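Long-range contact in putative DNA helicase (Lactobacillus plantarum, PDB 3DMN), which is of unknown function but is probably part of an ATP-driven motor that unwinds DNA: residues A[57-68]-A[110-121]. Sequence-based numbering, arbitrary orientation.
Sequences NDSERDTTAIIG and AKGLEFDAVIVW. With FMT (formic acid), chain P; ACT (acetate ion), chain K.
The phenyl ring of Phe-115 lies across the methyl of Ala-65, whose CB sits 3.5 Å from the ring centroid and only 11° off its normal, a CH-pi contact over the face. Beneath it, two neighbouring parallel strands, 64-68 and 118-121, illustrate how the central parallel sheet of what is probably a P-loop NTPase-type fold, consistent with a UvrD-like helicase, is knitted together. Ala-65 and Ile-67 each bond to residues on both sides of their parallel partners: Ala-65 N gives to Ala-117 O and its carbonyl takes Ile-119 N, after which Ile-67 repeats the pattern with Ile-119 O and Trp-121 N.

On the face bearing Ala-65, Ile-67 CD1 reaches Val-118 CG1 at 3.8 Å and meets the ring obliquely at Phe-115 CE2. The ring gets there because the chain turns a corner at Asp-116 and Ala-117, folding the preceding residues back over the sheet; Ile-103 of strand 102-106 also touches it. An alanine in place of Phe-115 would probably uncover the Ala-65 methyl and leave Ile-67 CD1 without its aromatic neighbour.

The other face, mostly aliphatic, is turned toward helix 43-59: Thr-64 CG2 packs on Ile-119 CD1 at 3.7 Å, and Ile-66 runs alongside Ile-119, with Val-50 against Ile-66 and Leu-54 against Ile-119.

At the corner, Asp-116 turns its carboxylate across to the backbone of Thr-63, with CG anti to the backbone N (chi1 -172°). OD1 is held by His-146, while OD2 accepts Thr-63 N through its anti lone pair at 3.0 Å.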
loop_
_atom_site.group_PDB
_atom_site.type_symbol
_atom_site.label_atom_id
_atom_site.label_comp_id
_atom_site.label_asym_id
_atom_site.label_seq_id
_atom_site.Cartn_x
_atom_site.Cartn_y
_atom_site.Cartn_z
ATOM N N ASN A 57 5.874 -5.597 -9.926
ATOM C CA ASN A 57 5.746 -6.697 -8.972
ATOM C C ASN A 57 5.525 -8.032 -9.682
ATOM O O ASN A 57 6.185 -9.023 -9.355
ATOM C CB ASN A 57 4.618 -6.415 -7.964
ATOM C CG ASN A 57 4.953 -5.289 -7.024
ATOM O OD1 ASN A 57 6.038 -4.672 -7.115
ATOM N ND2 ASN A 57 4.015 -4.988 -6.123
ATOM N N ASP A 58 4.633 -8.041 -10.677
ATOM C CA ASP A 58 4.389 -9.243 -11.501
ATOM C C ASP A 58 5.678 -9.764 -12.116
ATOM O O ASP A 58 5.899 -10.965 -12.182
ATOM C CB ASP A 58 3.439 -8.898 -12.643
ATOM C CG ASP A 58 2.002 -8.770 -12.208
ATOM O OD1 ASP A 58 1.691 -9.004 -11.028
ATOM O OD2 ASP A 58 1.166 -8.424 -13.076
ATOM N N SER A 59 6.517 -8.850 -12.580
ATOM C CA SER A 59 7.757 -9.206 -13.271
ATOM C C SER A 59 8.781 -9.864 -12.332
ATOM O O SER A 59 9.690 -10.615 -12.776
ATOM C CB SER A 59 8.335 -7.977 -13.971
ATOM O OG SER A 59 9.177 -7.238 -13.115
ATOM N N GLU A 60 8.615 -9.609 -11.034
ATOM C CA GLU A 60 9.484 -10.169 -10.004
ATOM C C GLU A 60 8.808 -11.360 -9.343
ATOM O O GLU A 60 9.330 -11.928 -8.380
ATOM C CB GLU A 60 9.867 -9.096 -8.992
ATOM C CG GLU A 60 10.518 -7.910 -9.693
ATOM C CD GLU A 60 11.589 -7.257 -8.858
ATOM O OE1 GLU A 60 12.705 -7.031 -9.395
ATOM O OE2 GLU A 60 11.316 -6.979 -7.667
ATOM N N ARG A 61 7.644 -11.719 -9.882
ATOM C CA ARG A 61 6.862 -12.877 -9.451
ATOM C C ARG A 61 6.309 -12.702 -8.046
ATOM O O ARG A 61 6.168 -13.677 -7.295
ATOM C CB ARG A 61 7.669 -14.185 -9.577
ATOM C CG ARG A 61 8.276 -14.426 -10.956
ATOM C CD ARG A 61 9.076 -15.712 -10.956
ATOM N NE ARG A 61 10.363 -15.528 -10.278
ATOM C CZ ARG A 61 11.554 -15.640 -10.865
ATOM N NH1 ARG A 61 11.648 -15.966 -12.151
ATOM N NH2 ARG A 61 12.660 -15.449 -10.155
ATOM N N ASP A 62 5.978 -11.454 -7.703
ATOM C CA ASP A 62 5.320 -11.141 -6.435
ATOM C C ASP A 62 3.835 -11.384 -6.569
ATOM O O ASP A 62 3.289 -11.352 -7.687
ATOM C CB ASP A 62 5.495 -9.663 -6.068
ATOM C CG ASP A 62 6.931 -9.290 -5.809
ATOM O OD1 ASP A 62 7.750 -10.200 -5.494
ATOM O OD2 ASP A 62 7.217 -8.076 -5.940
ATOM N N THR A 63 3.190 -11.612 -5.427
ATOM C CA THR A 63 1.740 -11.563 -5.341
ATOM C C THR A 63 1.401 -10.311 -4.538
ATOM O O THR A 63 1.800 -10.200 -3.374
ATOM C CB THR A 63 1.199 -12.759 -4.595
ATOM O OG1 THR A 63 1.578 -13.963 -5.290
ATOM C CG2 THR A 63 -0.329 -12.673 -4.511
ATOM N N THR A 64 0.687 -9.394 -5.185
ATOM C CA THR A 64 0.374 -8.088 -4.624
ATOM C C THR A 64 -1.072 -7.917 -4.125
ATOM O O THR A 64 -2.022 -8.314 -4.839
ATOM C CB THR A 64 0.690 -6.989 -5.670
ATOM O OG1 THR A 64 2.033 -7.183 -6.196
ATOM C CG2 THR A 64 0.510 -5.621 -5.053
ATOM N N ALA A 65 -1.241 -7.320 -2.936
ATOM C CA ALA A 65 -2.544 -6.770 -2.496
ATOM C C ALA A 65 -2.486 -5.266 -2.448
ATOM O O ALA A 65 -1.477 -4.707 -2.025
ATOM C CB ALA A 65 -2.928 -7.287 -1.153
ATOM N N ILE A 66 -3.544 -4.604 -2.900
ATOM C CA ILE A 66 -3.647 -3.163 -2.749
ATOM C C ILE A 66 -4.574 -2.894 -1.572
ATOM O O ILE A 66 -5.701 -3.428 -1.533
ATOM C CB ILE A 66 -4.298 -2.537 -3.963
ATOM C CG1 ILE A 66 -3.501 -2.923 -5.214
ATOM C CG2 ILE A 66 -4.410 -1.022 -3.733
ATOM C CD1 ILE A 66 -4.207 -2.472 -6.538
ATOM N N ILE A 67 -4.064 -2.168 -0.576
ATOM C CA ILE A 67 -4.892 -1.849 0.620
ATOM C C ILE A 67 -5.314 -0.390 0.597
ATOM O O ILE A 67 -4.445 0.511 0.574
ATOM C CB ILE A 67 -4.142 -2.154 1.943
ATOM C CG1 ILE A 67 -3.629 -3.595 1.891
ATOM C CG2 ILE A 67 -5.079 -1.909 3.133
ATOM C CD1 ILE A 67 -2.833 -4.088 3.140
ATOM N N GLY A 68 -6.618 -0.161 0.551
ATOM C CA GLY A 68 -7.199 1.219 0.603
ATOM C C GLY A 68 -7.770 1.428 2.017
ATOM O O GLY A 68 -8.045 0.481 2.727
ATOM N N ALA A 110 -8.213 -6.483 6.164
ATOM C CA ALA A 110 -6.887 -7.044 6.014
ATOM C C ALA A 110 -6.479 -7.758 7.312
ATOM O O ALA A 110 -5.372 -8.298 7.419
ATOM C CB ALA A 110 -5.905 -5.970 5.597
ATOM N N LYS A 111 -7.386 -7.749 8.299
ATOM C CA LYS A 111 -7.119 -8.270 9.639
ATOM C C LYS A 111 -6.638 -9.710 9.570
ATOM O O LYS A 111 -7.311 -10.564 8.972
ATOM C CB LYS A 111 -8.403 -8.184 10.489
ATOM C CG LYS A 111 -8.290 -8.719 11.916
ATOM C CD LYS A 111 -9.679 -8.807 12.558
ATOM C CE LYS A 111 -9.585 -9.217 14.026
ATOM N NZ LYS A 111 -10.636 -10.224 14.365
ATOM N N GLY A 112 -5.485 -9.964 10.180
ATOM C CA GLY A 112 -4.908 -11.307 10.248
ATOM C C GLY A 112 -4.292 -11.753 8.944
ATOM O O GLY A 112 -4.079 -12.958 8.750
ATOM N N LEU A 113 -4.019 -10.800 8.042
ATOM C CA LEU A 113 -3.504 -11.155 6.708
ATOM C C LEU A 113 -2.095 -10.634 6.517
ATOM O O LEU A 113 -1.738 -9.603 7.048
ATOM C CB LEU A 113 -4.403 -10.611 5.595
ATOM C CG LEU A 113 -5.870 -11.108 5.587
ATOM C CD1 LEU A 113 -6.597 -10.581 4.351
ATOM C CD2 LEU A 113 -5.957 -12.616 5.698
ATOM N N GLU A 114 -1.295 -11.375 5.761
ATOM C CA GLU A 114 0.023 -10.880 5.339
ATOM C C GLU A 114 0.091 -11.132 3.833
ATOM O O GLU A 114 -0.492 -12.111 3.343
ATOM C CB GLU A 114 1.170 -11.609 6.079
ATOM C CG GLU A 114 1.102 -13.140 6.055
ATOM C CD GLU A 114 1.478 -13.790 4.695
ATOM O OE1 GLU A 114 0.954 -14.887 4.405
ATOM O OE2 GLU A 114 2.267 -13.206 3.918
ATOM N N PHE A 115 0.776 -10.234 3.114
ATOM C CA PHE A 115 0.900 -10.342 1.686
ATOM C C PHE A 115 2.371 -10.216 1.298
ATOM O O PHE A 115 3.127 -9.509 1.958
ATOM C CB PHE A 115 0.110 -9.198 1.028
ATOM C CG PHE A 115 -1.343 -9.177 1.433
ATOM C CD1 PHE A 115 -2.235 -10.083 0.879
ATOM C CD2 PHE A 115 -1.808 -8.227 2.350
ATOM C CE1 PHE A 115 -3.587 -10.053 1.252
ATOM C CE2 PHE A 115 -3.160 -8.191 2.720
ATOM C CZ PHE A 115 -4.034 -9.096 2.164
ATOM N N ASP A 116 2.769 -10.905 0.225
ATOM C CA ASP A 116 4.100 -10.774 -0.331
ATOM C C ASP A 116 4.423 -9.307 -0.631
ATOM O O ASP A 116 5.426 -8.769 -0.162
ATOM C CB ASP A 116 4.092 -11.578 -1.626
ATOM C CG ASP A 116 5.442 -11.708 -2.252
ATOM O OD1 ASP A 116 6.460 -11.590 -1.533
ATOM O OD2 ASP A 116 5.459 -11.975 -3.481
ATOM N N ALA A 117 3.548 -8.665 -1.394
ATOM C CA ALA A 117 3.720 -7.255 -1.767
ATOM C C ALA A 117 2.421 -6.522 -1.455
ATOM O O ALA A 117 1.310 -7.059 -1.637
ATOM C CB ALA A 117 4.021 -7.153 -3.241
ATOM N N VAL A 118 2.570 -5.292 -0.984
ATOM C CA VAL A 118 1.411 -4.450 -0.715
ATOM C C VAL A 118 1.622 -3.143 -1.452
ATOM O O VAL A 118 2.717 -2.587 -1.437
ATOM C CB VAL A 118 1.272 -4.147 0.819
ATOM C CG1 VAL A 118 0.230 -3.035 1.066
ATOM C CG2 VAL A 118 0.857 -5.451 1.565
ATOM N N ILE A 119 0.544 -2.657 -2.046
ATOM C CA ILE A 119 0.516 -1.249 -2.513
ATOM C C ILE A 119 -0.491 -0.505 -1.644
ATOM O O ILE A 119 -1.660 -0.891 -1.623
ATOM C CB ILE A 119 0.103 -1.176 -3.969
ATOM C CG1 ILE A 119 1.120 -1.901 -4.859
ATOM C CG2 ILE A 119 -0.103 0.318 -4.439
ATOM C CD1 ILE A 119 0.599 -2.142 -6.334
ATOM N N VAL A 120 -0.034 0.490 -0.871
ATOM C CA VAL A 120 -0.931 1.296 -0.051
ATOM C C VAL A 120 -1.533 2.371 -0.932
ATOM O O VAL A 120 -0.838 3.251 -1.436
ATOM C CB VAL A 120 -0.184 1.946 1.151
ATOM C CG1 VAL A 120 -1.154 2.698 2.017
ATOM C CG2 VAL A 120 0.523 0.855 1.948
ATOM N N TRP A 121 -2.862 2.330 -1.070
ATOM C CA TRP A 121 -3.511 3.293 -1.965
ATOM C C TRP A 121 -3.823 4.612 -1.255
ATOM O O TRP A 121 -4.602 4.692 -0.267
ATOM C CB TRP A 121 -4.802 2.698 -2.598
ATOM C CG TRP A 121 -5.586 3.720 -3.323
ATOM C CD1 TRP A 121 -6.854 4.178 -3.003
ATOM C CD2 TRP A 121 -5.152 4.489 -4.450
ATOM N NE1 TRP A 121 -7.252 5.162 -3.906
ATOM C CE2 TRP A 121 -6.213 5.383 -4.787
ATOM C CE3 TRP A 121 -3.988 4.492 -5.235
ATOM C CZ2 TRP A 121 -6.124 6.256 -5.869
ATOM C CZ3 TRP A 121 -3.893 5.404 -6.308
ATOM C CH2 TRP A 121 -4.959 6.262 -6.595
HETATM C C FMT P . -0.769 -9.851 -8.124
HETATM O O1 FMT P . -0.719 -10.705 -7.241
HETATM O O2 FMT P . -1.679 -9.028 -8.247
HETATM C C ACT K . -9.188 7.684 -3.216
HETATM O O ACT K . -9.706 6.633 -3.787
HETATM O OXT ACT K . -8.566 7.607 -2.105
HETATM C CH3 ACT K . -9.282 9.036 -3.838
HETATM O O HOH W 1 8.610 -12.146 -3.034
HETATM O O HOH W 2 -4.590 3.255 2.046
#